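NanS-p (Escherichia phage vB_EcoP_24B, PDB 6YP6) probably binds carbohydrate through a beta-sandwich, as part of a carbohydrate esterase encoded by a Shiga toxin-encoding phage. Local coordinates at residues T4-L9 against Q20-S25; V55-A60 against K193-D198; Y88-Y93 against V207-I212. One frame throughout, in Å; residues are numbered along the deposited sequence. Where two conformers were deposited one is given.

Interaction 1: residues T4-L9 against Q20-S25; sequences TLLSYL and QGWSAS
Gln-20 OE1 is met by the backbone N of Leu-9, 2.9 Å away and in the amide plane on a lone pair, and by water 2, which probably donates to it and also reaches Ser-7 OG. On the amide's other branch, Gln-20 NE2 gives a hydrogen to Leu-9 O at 2.9 Å, so the side chain meets both the N-H and the C=O of one residue. Glutamine suits the place because one flat group carries donor and acceptor together. Two bonds fix its rotation, and the amide plane is turned only 11° from that of the Tyr-8 ring, whose CE1 is 3.5 Å from Gln-20 NE2. Beyond it, Trp-22 NE1 points almost straight at Ser-7 O (3.0 Å, 176°); the carbonyl oxygen lies in the indole plane, while NE1 stands above the carbonyl plane. Tryptophan joins this N-H at its ring edge to a broad apolar surface for Tyr-8 and Leu-6. A turn leading into strand 23-25 of one sheet of the beta-sandwich is thus bound by side chains to strand 3-9 of the other. Tyr-8 CG is anti to the backbone N, and its ring turns an edge to the face of the indole, planes at 85°, with Tyr-8 CB over that face toward its rim. Tyr-8 OH is held by Gly-15 O. Leu-6, crossing the indole at about a right angle, puts CD1 3.6 Å from Trp-22 CZ2.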
loop_
_atom_site.group_PDB
_atom_site.type_symbol
_atom_site.label_atom_id
_atom_site.label_comp_id
_atom_site.label_asym_id
_atom_site.label_seq_id
_atom_site.Cartn_x
_atom_site.Cartn_y
_atom_site.Cartn_z
ATOM N N THR A 4 16.065 2.166 -5.736
ATOM C CA THR A 4 14.660 2.538 -5.753
ATOM C C THR A 4 14.020 1.960 -7.005
ATOM O O THR A 4 14.402 2.320 -8.120
ATOM C CB THR A 4 14.530 4.057 -5.743
ATOM O OG1 THR A 4 15.119 4.573 -4.547
ATOM C CG2 THR A 4 13.077 4.472 -5.802
ATOM N N LEU A 5 13.056 1.067 -6.817
ATOM C CA LEU A 5 12.262 0.583 -7.937
ATOM C C LEU A 5 11.242 1.635 -8.359
ATOM O O LEU A 5 11.031 1.876 -9.556
ATOM C CB LEU A 5 11.588 -0.723 -7.551
ATOM C CG LEU A 5 10.775 -1.374 -8.652
ATOM C CD1 LEU A 5 11.690 -1.852 -9.762
ATOM C CD2 LEU A 5 9.959 -2.510 -8.111
ATOM N N LEU A 6 10.596 2.260 -7.382
ATOM C CA LEU A 6 9.647 3.332 -7.653
ATOM C C LEU A 6 9.533 4.175 -6.389
ATOM O O LEU A 6 9.726 3.682 -5.280
ATOM C CB LEU A 6 8.272 2.793 -8.059
ATOM C CG LEU A 6 7.514 1.975 -7.012
ATOM C CD1 LEU A 6 6.578 2.834 -6.182
ATOM C CD2 LEU A 6 6.739 0.835 -7.661
ATOM N N SER A 7 9.193 5.448 -6.565
ATOM C CA SER A 7 8.940 6.293 -5.413
ATOM C C SER A 7 8.024 7.453 -5.762
ATOM O O SER A 7 7.985 7.928 -6.898
ATOM C CB SER A 7 10.242 6.803 -4.793
ATOM O OG SER A 7 10.888 7.676 -5.676
ATOM N N TYR A 8 7.280 7.882 -4.747
ATOM C CA TYR A 8 6.607 9.165 -4.693
ATOM C C TYR A 8 7.051 9.844 -3.399
ATOM O O TYR A 8 6.975 9.233 -2.330
ATOM C CB TYR A 8 5.075 9.053 -4.662
ATOM C CG TYR A 8 4.468 10.414 -4.393
ATOM C CD1 TYR A 8 4.431 11.381 -5.387
ATOM C CD2 TYR A 8 3.998 10.761 -3.136
ATOM C CE1 TYR A 8 3.934 12.637 -5.152
ATOM C CE2 TYR A 8 3.497 12.016 -2.888
ATOM C CZ TYR A 8 3.464 12.954 -3.894
ATOM O OH TYR A 8 2.956 14.202 -3.601
ATOM N N LEU A 9 7.464 11.112 -3.490
ATOM C CA LEU A 9 7.790 11.933 -2.327
ATOM C C LEU A 9 7.034 13.250 -2.454
ATOM O O LEU A 9 7.164 13.952 -3.463
ATOM C CB LEU A 9 9.294 12.213 -2.236
ATOM C CG LEU A 9 10.176 11.119 -1.645
ATOM C CD1 LEU A 9 10.321 9.952 -2.600
ATOM C CD2 LEU A 9 11.540 11.685 -1.239
ATOM N N GLN A 20 6.614 12.896 -11.236
ATOM C CA GLN A 20 7.289 11.727 -10.687
ATOM C C GLN A 20 6.898 10.422 -11.377
ATOM O O GLN A 20 7.362 9.363 -10.952
ATOM C CB GLN A 20 7.067 11.652 -9.169
ATOM C CG GLN A 20 7.747 12.802 -8.449
ATOM C CD GLN A 20 7.569 12.751 -6.945
ATOM O OE1 GLN A 20 7.953 11.789 -6.290
ATOM N NE2 GLN A 20 6.996 13.802 -6.389
ATOM N N GLY A 21 6.083 10.469 -12.429
ATOM C CA GLY A 21 5.830 9.307 -13.251
ATOM C C GLY A 21 4.603 8.504 -12.893
ATOM O O GLY A 21 4.357 7.469 -13.528
ATOM N N TRP A 22 3.836 8.941 -11.900
ATOM C CA TRP A 22 2.623 8.263 -11.485
ATOM C C TRP A 22 1.442 8.708 -12.332
ATOM O O TRP A 22 1.373 9.851 -12.783
ATOM C CB TRP A 22 2.317 8.610 -10.024
ATOM C CG TRP A 22 3.319 8.057 -9.053
ATOM C CD1 TRP A 22 4.596 8.486 -8.866
ATOM C CD2 TRP A 22 3.127 6.955 -8.163
ATOM N NE1 TRP A 22 5.213 7.719 -7.906
ATOM C CE2 TRP A 22 4.329 6.771 -7.457
ATOM C CE3 TRP A 22 2.050 6.116 -7.890
ATOM C CZ2 TRP A 22 4.474 5.784 -6.483
ATOM C CZ3 TRP A 22 2.195 5.135 -6.932
ATOM C CH2 TRP A 22 3.392 4.982 -6.236
ATOM N N SER A 23 0.485 7.803 -12.493
ATOM C CA SER A 23 -0.803 8.101 -13.105
ATOM C C SER A 23 -1.861 8.158 -12.006
ATOM O O SER A 23 -1.924 7.275 -11.150
ATOM C CB SER A 23 -1.164 7.037 -14.140
ATOM O OG SER A 23 -0.238 7.033 -15.211
ATOM N N ALA A 24 -2.729 9.159 -12.066
ATOM C CA ALA A 24 -3.704 9.416 -11.019
ATOM C C ALA A 24 -5.052 9.575 -11.695
ATOM O O ALA A 24 -5.158 10.222 -12.739
ATOM C CB ALA A 24 -3.372 10.667 -10.209
ATOM N N SER A 25 -6.079 8.979 -11.107
ATOM C CA SER A 25 -7.415 9.115 -11.645
ATOM C C SER A 25 -8.406 9.095 -10.501
ATOM O O SER A 25 -8.195 8.429 -9.486
ATOM C CB SER A 25 -7.755 8.003 -12.632
ATOM O OG SER A 25 -7.716 6.739 -12.015
HETATM O O HOH W 1 9.699 8.979 -9.528
HETATM O O HOH W 2 10.114 10.088 -6.936
#

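Interaction 2: residues V55-A60 against K193-D198; sequences VLEYAA and KLHVTD
Glu-57 slants across both Lys-193 and His-195 on one face of the sheet, and the three polar side chains meet through different atoms. Glu-57 OE1 takes the ammonium of Lys-193 on its anti side, NZ lying 2.7 Å away and 18° out of the carboxylate plane, in a salt bridge. Lysine is long enough to arrive from two residues along the partner strand; its chain bends at chi3 (85°), which swings CE toward Glu-57. The carboxylate and imidazole planes stand 47° apart, with Glu-57 CG 3.5 Å from His-195 ND1. Water 3 joins the two groups, donating to Glu-57 OE2 and lying 2.7 Å from His-195 ND1, while His-195 NE2 is bonded to Ala-190 O. Strands 55-59 and 193-197 are antiparallel neighbours inside one sheet of the sandwich, laced by paired backbone bonds such as Leu-56 N to Val-196 O (2.8 Å) and Tyr-58 N to Leu-194 O (3.0 Å). On the opposite face lie Leu-56, Val-196 and Leu-194, apolar residues fit for the interior between the sheets, with Tyr-58 beside them, its ring meeting that of Trp-22; Leu-56 CB and Val-196 CB are 4.3 Å apart. On the face of Glu-57, Val-55 and Thr-197 run side by side, Val-55 CG2 coming within 3.6 Å of Thr-197 OG1. That hydroxyl is bonded to Trp-54 O, so valine meets it by van der Waals contact.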
loop_
_atom_site.group_PDB
_atom_site.type_symbol
_atom_site.label_atom_id
_atom_site.label_comp_id
_atom_site.label_asym_id
_atom_site.label_seq_id
_atom_site.Cartn_x
_atom_site.Cartn_y
_atom_site.Cartn_z
ATOM N N VAL A 55 -7.337 6.451 -7.579
ATOM C CA VAL A 55 -6.318 5.446 -7.845
ATOM C C VAL A 55 -5.044 6.147 -8.289
ATOM O O VAL A 55 -5.072 6.985 -9.194
ATOM C CB VAL A 55 -6.739 4.442 -8.940
ATOM C CG1 VAL A 55 -5.663 3.357 -9.092
ATOM C CG2 VAL A 55 -8.072 3.811 -8.640
ATOM N N LEU A 56 -3.933 5.781 -7.672
ATOM C CA LEU A 56 -2.600 6.156 -8.105
ATOM C C LEU A 56 -1.914 4.900 -8.608
ATOM O O LEU A 56 -2.018 3.852 -7.977
ATOM C CB LEU A 56 -1.787 6.708 -6.937
ATOM C CG LEU A 56 -2.469 7.787 -6.102
ATOM C CD1 LEU A 56 -1.547 8.163 -4.951
ATOM C CD2 LEU A 56 -2.830 9.003 -6.918
ATOM N N GLU A 57 -1.211 4.993 -9.732
ATOM C CA GLU A 57 -0.553 3.833 -10.315
ATOM C C GLU A 57 0.868 4.169 -10.734
ATOM O O GLU A 57 1.136 5.254 -11.260
ATOM C CB GLU A 57 -1.297 3.296 -11.563
ATOM C CG GLU A 57 -2.731 2.912 -11.294
ATOM C CD GLU A 57 -3.511 2.591 -12.546
ATOM O OE1 GLU A 57 -2.904 2.183 -13.551
ATOM O OE2 GLU A 57 -4.751 2.729 -12.521
ATOM N N TYR A 58 1.761 3.192 -10.571
ATOM C CA TYR A 58 3.112 3.288 -11.089
ATOM C C TYR A 58 3.458 1.971 -11.774
ATOM O O TYR A 58 3.117 0.887 -11.282
ATOM C CB TYR A 58 4.118 3.583 -9.960
ATOM C CG TYR A 58 5.460 4.041 -10.477
ATOM C CD1 TYR A 58 6.410 3.122 -10.905
ATOM C CD2 TYR A 58 5.765 5.388 -10.585
ATOM C CE1 TYR A 58 7.659 3.538 -11.402
ATOM C CE2 TYR A 58 6.993 5.816 -11.087
ATOM C CZ TYR A 58 7.936 4.882 -11.488
ATOM O OH TYR A 58 9.149 5.304 -11.986
ATOM N N ALA A 59 4.162 2.074 -12.899
ATOM C CA ALA A 59 4.661 0.921 -13.657
ATOM C C ALA A 59 5.831 0.291 -12.911
ATOM O O ALA A 59 6.972 0.750 -13.002
ATOM C CB ALA A 59 5.071 1.386 -15.048
ATOM N N ALA A 60 5.531 -0.769 -12.154
ATOM C CA ALA A 60 6.450 -1.373 -11.197
ATOM C C ALA A 60 7.161 -2.615 -11.723
ATOM O O ALA A 60 8.065 -3.116 -11.039
ATOM C CB ALA A 60 5.672 -1.753 -9.927
ATOM N N LYS A 193 1.763 -3.279 -12.252
ATOM C CA LYS A 193 1.660 -1.932 -11.716
ATOM C C LYS A 193 1.353 -2.016 -10.231
ATOM O O LYS A 193 0.652 -2.919 -9.778
ATOM C CB LYS A 193 0.556 -1.123 -12.412
ATOM C CG LYS A 193 0.703 -1.056 -13.916
ATOM C CD LYS A 193 -0.262 -0.065 -14.528
ATOM C CE LYS A 193 0.318 1.320 -14.474
ATOM N NZ LYS A 193 -0.607 2.364 -14.989
ATOM N N LEU A 194 1.903 -1.065 -9.475
ATOM C CA LEU A 194 1.462 -0.821 -8.115
ATOM C C LEU A 194 0.281 0.135 -8.174
ATOM O O LEU A 194 0.369 1.206 -8.775
ATOM C CB LEU A 194 2.589 -0.213 -7.286
ATOM C CG LEU A 194 2.213 0.143 -5.848
ATOM C CD1 LEU A 194 1.858 -1.098 -5.036
ATOM C CD2 LEU A 194 3.350 0.905 -5.181
ATOM N N HIS A 195 -0.831 -0.281 -7.571
ATOM C CA HIS A 195 -2.067 0.485 -7.515
ATOM C C HIS A 195 -2.346 0.842 -6.066
ATOM O O HIS A 195 -2.375 -0.033 -5.199
ATOM C CB HIS A 195 -3.239 -0.336 -7.999
ATOM C CG HIS A 195 -3.060 -0.912 -9.341
ATOM N ND1 HIS A 195 -3.656 -0.391 -10.467
ATOM C CD2 HIS A 195 -2.352 -1.989 -9.736
ATOM C CE1 HIS A 195 -3.314 -1.130 -11.507
ATOM N NE2 HIS A 195 -2.522 -2.106 -11.088
ATOM N N VAL A 196 -2.534 2.126 -5.812
ATOM C CA VAL A 196 -2.891 2.622 -4.491
ATOM C C VAL A 196 -4.257 3.279 -4.640
ATOM O O VAL A 196 -4.449 4.114 -5.525
ATOM C CB VAL A 196 -1.848 3.627 -3.976
ATOM C CG1 VAL A 196 -2.130 3.972 -2.532
ATOM C CG2 VAL A 196 -0.446 3.063 -4.133
ATOM N N THR A 197 -5.218 2.881 -3.811
ATOM C CA THR A 197 -6.595 3.315 -4.035
ATOM C C THR A 197 -7.364 3.364 -2.732
ATOM O O THR A 197 -7.063 2.612 -1.814
ATOM C CB THR A 197 -7.288 2.351 -5.026
ATOM O OG1 THR A 197 -8.646 2.744 -5.225
ATOM C CG2 THR A 197 -7.275 0.909 -4.530
ATOM N N ASP A 198 -8.393 4.206 -2.672
ATOM C CA ASP A 198 -9.313 4.155 -1.534
ATOM C C ASP A 198 -10.476 3.180 -1.740
ATOM O O ASP A 198 -11.384 3.162 -0.910
ATOM C CB ASP A 198 -9.799 5.541 -1.090
ATOM C CG ASP A 198 -10.815 6.160 -2.025
ATOM O OD1 ASP A 198 -10.775 5.860 -3.230
ATOM O OD2 ASP A 198 -11.664 6.956 -1.530
HETATM O O HOH W 3 -6.109 0.676 -11.036
#

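Interaction 3: residues Y88-Y93 against V207-I212; sequences YVMAFY and VLIDSI
Met-90 CG sits between the backbone N and the carbonyl carbon (chi1 65°), and beyond it the chain is extended, with CE anti to CB (chi3 167°); the thioether thus reaches far from its strand to meet Ile-209. Chi2 of Ile-209 (-66°) turns CD1 toward it, and the two side chains come together tip to tip, Met-90 CE 3.8 Å from Ile-209 CD1. Met-90 SD touches the same methyl, 3.9 Å from Ile-209 CD1. A long, unbranched methionine suits a place where the backbones stand well apart: the axes of strands 88-93 and 207-209 approach no closer than 8.8 Å. Where the chains are nearer, short branched residues suffice. Val-89 and Val-207 cross at about a right angle, with Val-89 CG1 resting 3.8 Å from Val-207 CG2, and Met-90 CE reaches that CG2 at 4.2 Å. At the other end of the contact Phe-92 turns its ring edge to Ile-212, CE2 lying 4.5 Å from CG2. Val-89 and Met-90 form a classic bulge opposite Ile-119, consistent with both reaching the other sheet. All six touching residues are buried and apolar, as befits the core of a beta-sandwich. Strand 88-95 lies between strands 193-197 and 113-121 of one sheet, whereas strand 207-216 belongs to the other, where Phe-77 of strand 71-79 touches both Met-90 and Ile-209.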
loop_
_atom_site.group_PDB
_atom_site.type_symbol
_atom_site.label_atom_id
_atom_site.label_comp_id
_atom_site.label_asym_id
_atom_site.label_seq_id
_atom_site.Cartn_x
_atom_site.Cartn_y
_atom_site.Cartn_z
ATOM N N TYR A 88 -12.693 2.476 5.348
ATOM C CA TYR A 88 -11.409 2.275 4.702
ATOM C C TYR A 88 -10.578 3.547 4.636
ATOM O O TYR A 88 -11.107 4.653 4.528
ATOM C CB TYR A 88 -11.593 1.764 3.261
ATOM C CG TYR A 88 -12.228 0.395 3.211
ATOM C CD1 TYR A 88 -11.534 -0.749 3.593
ATOM C CD2 TYR A 88 -13.553 0.253 2.811
ATOM C CE1 TYR A 88 -12.144 -1.988 3.567
ATOM C CE2 TYR A 88 -14.172 -0.976 2.783
ATOM C CZ TYR A 88 -13.472 -2.092 3.170
ATOM O OH TYR A 88 -14.131 -3.292 3.144
ATOM N N VAL A 89 -9.253 3.345 4.633
ATOM C CA VAL A 89 -8.286 4.362 4.237
ATOM C C VAL A 89 -7.839 4.092 2.801
ATOM O O VAL A 89 -8.173 4.853 1.889
ATOM C CB VAL A 89 -7.081 4.434 5.198
ATOM C CG1 VAL A 89 -6.140 5.553 4.772
ATOM C CG2 VAL A 89 -7.541 4.629 6.637
ATOM N N MET A 90 -7.088 3.017 2.572
ATOM C CA MET A 90 -6.528 2.764 1.244
ATOM C C MET A 90 -6.017 1.338 1.177
ATOM O O MET A 90 -5.837 0.669 2.194
ATOM C CB MET A 90 -5.414 3.767 0.937
ATOM C CG MET A 90 -4.207 3.657 1.836
ATOM S SD MET A 90 -3.126 5.055 1.565
ATOM C CE MET A 90 -2.051 4.904 2.976
ATOM N N ALA A 91 -5.756 0.907 -0.047
ATOM C CA ALA A 91 -5.190 -0.393 -0.349
ATOM C C ALA A 91 -4.037 -0.243 -1.334
ATOM O O ALA A 91 -3.995 0.683 -2.149
ATOM C CB ALA A 91 -6.240 -1.326 -0.974
ATOM N N PHE A 92 -3.128 -1.211 -1.263
ATOM C CA PHE A 92 -1.975 -1.369 -2.143
ATOM C C PHE A 92 -2.101 -2.721 -2.835
ATOM O O PHE A 92 -2.076 -3.761 -2.170
ATOM C CB PHE A 92 -0.664 -1.373 -1.331
ATOM C CG PHE A 92 -0.427 -0.105 -0.572
ATOM C CD1 PHE A 92 -1.027 0.098 0.662
ATOM C CD2 PHE A 92 0.377 0.901 -1.086
ATOM C CE1 PHE A 92 -0.830 1.290 1.361
ATOM C CE2 PHE A 92 0.560 2.097 -0.389
ATOM C CZ PHE A 92 -0.036 2.276 0.835
ATOM N N TYR A 93 -2.227 -2.709 -4.162
ATOM C CA TYR A 93 -2.302 -3.922 -4.959
ATOM C C TYR A 93 -1.163 -3.921 -5.966
ATOM O O TYR A 93 -0.970 -2.943 -6.699
ATOM C CB TYR A 93 -3.612 -4.016 -5.741
ATOM C CG TYR A 93 -4.840 -3.889 -4.936
ATOM C CD1 TYR A 93 -5.168 -4.835 -3.996
ATOM C CD2 TYR A 93 -5.702 -2.806 -5.132
ATOM C CE1 TYR A 93 -6.335 -4.697 -3.239
ATOM C CE2 TYR A 93 -6.854 -2.668 -4.402
ATOM C CZ TYR A 93 -7.157 -3.612 -3.455
ATOM O OH TYR A 93 -8.332 -3.471 -2.735
ATOM N N VAL A 207 -6.729 11.072 3.458
ATOM C CA VAL A 207 -5.403 10.597 3.844
ATOM C C VAL A 207 -4.339 11.535 3.297
ATOM O O VAL A 207 -4.441 12.025 2.165
ATOM C CB VAL A 207 -5.176 9.127 3.413
ATOM C CG1 VAL A 207 -5.118 8.963 1.903
ATOM C CG2 VAL A 207 -3.916 8.532 4.066
ATOM N N LEU A 208 -3.312 11.768 4.108
ATOM C CA LEU A 208 -2.125 12.504 3.707
ATOM C C LEU A 208 -1.005 11.498 3.484
ATOM O O LEU A 208 -0.735 10.654 4.344
ATOM C CB LEU A 208 -1.703 13.509 4.777
ATOM C CG LEU A 208 -2.369 14.881 4.707
ATOM C CD1 LEU A 208 -3.852 14.788 4.871
ATOM C CD2 LEU A 208 -1.757 15.788 5.761
ATOM N N ILE A 209 -0.355 11.590 2.336
ATOM C CA ILE A 209 0.765 10.724 1.992
ATOM C C ILE A 209 2.041 11.551 1.994
ATOM O O ILE A 209 2.126 12.579 1.315
ATOM C CB ILE A 209 0.554 10.061 0.617
ATOM C CG1 ILE A 209 -0.740 9.271 0.566
ATOM C CG2 ILE A 209 1.779 9.223 0.245
ATOM C CD1 ILE A 209 -0.764 8.116 1.449
ATOM N N ASP A 210 3.033 11.095 2.747
ATOM C CA ASP A 210 4.372 11.675 2.741
ATOM C C ASP A 210 5.212 11.051 1.630
ATOM O O ASP A 210 5.856 11.762 0.852
ATOM C CB ASP A 210 5.012 11.407 4.111
ATOM C CG ASP A 210 6.209 12.277 4.392
ATOM O OD1 ASP A 210 6.183 13.469 4.024
ATOM O OD2 ASP A 210 7.149 11.801 5.072
ATOM N N SER A 211 5.202 9.722 1.561
ATOM C CA SER A 211 5.976 8.995 0.575
ATOM C C SER A 211 5.383 7.607 0.381
ATOM O O SER A 211 4.710 7.061 1.263
ATOM C CB SER A 211 7.432 8.869 1.026
ATOM O OG SER A 211 7.517 8.134 2.233
ATOM N N ILE A 212 5.659 7.051 -0.802
ATOM C CA ILE A 212 5.416 5.653 -1.152
ATOM C C ILE A 212 6.661 5.200 -1.896
ATOM O O ILE A 212 7.146 5.929 -2.764
ATOM C CB ILE A 212 4.211 5.494 -2.101
ATOM C CG1 ILE A 212 2.932 6.050 -1.486
ATOM C CG2 ILE A 212 4.020 4.026 -2.502
ATOM C CD1 ILE A 212 1.821 6.251 -2.486
#

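From the N terminus, interaction 1 closes first, a short loop of ten residues joining strand 3-9 to the turn before strand 23-25. The chain then passes through strands 28-33 and 41-46 before interaction 2 opens at 55-60, to be closed only at 193-198, some 130 residues on. Interaction 3 opens within that span, at 88-93, and closes beyond it at 207-212, so interactions 2 and 3 cross. Interaction 2 is made within one sheet, while interactions 1 and 3 link the two sheets. Backbone bonds join them: Ser-23 to Glu-57, Thr-197 to Ala-91, and Tyr-8 to Ile-212.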